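Local coordinates for DUF1611 domain-containing protein (Anabaena variabilis, PDB 2OBN) that is of unknown function but pairs a Rossmann-like domain with a P-loop domain, so it may bind a nucleotide, at residues B[156-161]-B[243-248]. The protein carries 2 engineered substitutions. Residues are numbered along the deposited sequence; the frame is centred on the assembly and turned at random.
Sequences LTVGTD and TATLPL
Leu-156 on strand 153-159 sends its two methyls onto helix 245-252, where they straddle the CB of Leu-248. CD2 lies 3.9 Å and CD1 4.0 Å from Leu-248 CB, while CD2 also reaches the main chain, 4.0 Å from Leu-248 C. In Leu-156, CG stands anti to the backbone N (chi1 175°), which carries the fork off the strand to the helix. Leu-248 instead has CG anti to its carbonyl carbon (chi1 -74°). The two side chains cross at about a right angle, and the fork meets the root of Leu-248 rather than its methyls. The side chain of Leu-248 also packs on Thr-189, Leu-203 and Val-215. One helical turn earlier, the touch is lighter: Val-158 CG1 comes within 4.3 Å of Thr-245 CG2. Thr-245 thus divides its side chain, the methyl facing Val-158 and OG1 serving polar partners. OG1 hydrogen-bonds the carbonyl O of Gln-234 and accepts a bond from a water 3.2 Å away; that water in turn accepts the N-H of Gly-159, at 2.8 Å from its N. The water thus links Gly-159 to Thr-245; the two segments share no direct hydrogen bond. Beyond it, the O of Gly-159 is taken up by the hydroxyls of Ser-236 and Tyr-286. The contact joins a central strand of the parallel sheet in the P-loop domain, leading into a sequence that resembles a P-loop and runs to Lys-166, to a helix packed over it. Strand 256-262, which follows that helix, hydrogen-bonds alongside Leu-156 and Val-158; helix 279-291 brings Tyr-286 against Val-158 and Thr-245, and helix 208-222 packs on Pro-247 and Leu-248.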
loop_
_atom_site.group_PDB
_atom_site.type_symbol
_atom_site.label_atom_id
_atom_site.label_comp_id
_atom_site.label_asym_id
_atom_site.label_seq_id
_atom_site.Cartn_x
_atom_site.Cartn_y
_atom_site.Cartn_z
ATOM N N LEU B 156 2.327 -8.038 -16.087
ATOM C CA LEU B 156 1.605 -8.103 -14.841
ATOM C C LEU B 156 0.168 -8.565 -15.083
ATOM O O LEU B 156 -0.531 -8.030 -15.951
ATOM C CB LEU B 156 1.551 -6.714 -14.193
ATOM C CG LEU B 156 0.718 -6.587 -12.909
ATOM C CD1 LEU B 156 1.314 -7.479 -11.811
ATOM C CD2 LEU B 156 0.648 -5.127 -12.451
ATOM N N THR B 157 -0.265 -9.559 -14.311
ATOM C CA THR B 157 -1.649 -9.968 -14.331
ATOM C C THR B 157 -2.366 -9.043 -13.372
ATOM O O THR B 157 -1.851 -8.732 -12.296
ATOM C CB THR B 157 -1.860 -11.451 -13.938
ATOM O OG1 THR B 157 -0.966 -11.811 -12.883
ATOM C CG2 THR B 157 -1.595 -12.348 -15.133
ATOM N N VAL B 158 -3.518 -8.549 -13.812
ATOM C CA VAL B 158 -4.372 -7.663 -13.021
ATOM C C VAL B 158 -5.743 -8.324 -13.015
ATOM O O VAL B 158 -5.990 -9.195 -13.850
ATOM C CB VAL B 158 -4.372 -6.200 -13.579
ATOM C CG1 VAL B 158 -2.964 -5.609 -13.465
ATOM C CG2 VAL B 158 -4.829 -6.125 -15.026
ATOM N N GLY B 159 -6.629 -7.967 -12.086
ATOM C CA GLY B 159 -7.934 -8.625 -12.045
ATOM C C GLY B 159 -9.157 -7.804 -11.703
ATOM O O GLY B 159 -9.071 -6.704 -11.144
ATOM N N THR B 160 -10.318 -8.369 -12.040
ATOM C CA THR B 160 -11.622 -7.744 -11.715
ATOM C C THR B 160 -12.027 -8.033 -10.264
ATOM O O THR B 160 -12.997 -7.465 -9.778
ATOM C CB THR B 160 -12.744 -8.200 -12.659
ATOM O OG1 THR B 160 -12.849 -9.623 -12.638
ATOM C CG2 THR B 160 -12.465 -7.792 -14.033
ATOM N N ASP B 161 -11.282 -8.916 -9.586
ATOM C CA ASP B 161 -11.518 -9.264 -8.187
ATOM C C ASP B 161 -10.282 -10.062 -7.736
ATOM O O ASP B 161 -9.337 -10.271 -8.507
ATOM C CB ASP B 161 -12.824 -10.085 -8.031
ATOM C CG ASP B 161 -13.349 -10.165 -6.579
ATOM O OD1 ASP B 161 -12.751 -9.572 -5.647
ATOM O OD2 ASP B 161 -14.381 -10.852 -6.374
ATOM N N THR B 243 -5.213 -2.528 -2.158
ATOM C CA THR B 243 -4.195 -1.533 -2.475
ATOM C C THR B 243 -3.099 -2.071 -3.381
ATOM O O THR B 243 -2.539 -1.323 -4.173
ATOM C CB THR B 243 -3.511 -1.064 -1.133
ATOM O OG1 THR B 243 -4.436 -0.314 -0.339
ATOM C CG2 THR B 243 -2.278 -0.229 -1.347
ATOM N N ALA B 244 -2.804 -3.368 -3.274
ATOM C CA ALA B 244 -1.584 -3.952 -3.859
ATOM C C ALA B 244 -1.361 -3.834 -5.353
ATOM O O ALA B 244 -0.232 -3.969 -5.822
ATOM C CB ALA B 244 -1.462 -5.419 -3.440
ATOM N N THR B 245 -2.415 -3.611 -6.116
ATOM C CA THR B 245 -2.242 -3.467 -7.548
ATOM C C THR B 245 -1.403 -2.229 -7.892
ATOM O O THR B 245 -0.601 -2.280 -8.824
ATOM C CB THR B 245 -3.594 -3.351 -8.292
ATOM O OG1 THR B 245 -4.442 -4.449 -7.940
ATOM C CG2 THR B 245 -3.358 -3.378 -9.793
ATOM N N LEU B 246 -1.569 -1.136 -7.151
ATOM C CA LEU B 246 -0.850 0.089 -7.495
ATOM C C LEU B 246 0.686 -0.087 -7.411
ATOM O O LEU B 246 1.375 0.186 -8.399
ATOM C CB LEU B 246 -1.367 1.282 -6.694
ATOM C CG LEU B 246 -0.779 2.658 -7.001
ATOM C CD1 LEU B 246 -0.853 3.024 -8.501
ATOM C CD2 LEU B 246 -1.489 3.701 -6.122
ATOM N N PRO B 247 1.227 -0.537 -6.248
ATOM C CA PRO B 247 2.678 -0.795 -6.205
ATOM C C PRO B 247 3.169 -1.847 -7.201
ATOM O O PRO B 247 4.300 -1.755 -7.658
ATOM C CB PRO B 247 2.924 -1.251 -4.755
ATOM C CG PRO B 247 1.563 -1.598 -4.202
ATOM C CD PRO B 247 0.600 -0.734 -4.925
ATOM N N LEU B 248 2.356 -2.847 -7.528
ATOM C CA LEU B 248 2.768 -3.831 -8.550
ATOM C C LEU B 248 3.034 -3.138 -9.884
ATOM O O LEU B 248 4.076 -3.344 -10.500
ATOM C CB LEU B 248 1.724 -4.933 -8.710
ATOM C CG LEU B 248 1.716 -5.927 -7.548
ATOM C CD1 LEU B 248 0.501 -6.843 -7.610
ATOM C CD2 LEU B 248 2.984 -6.741 -7.516
HETATM O O HOH W 1 -5.379 -6.753 -9.913
#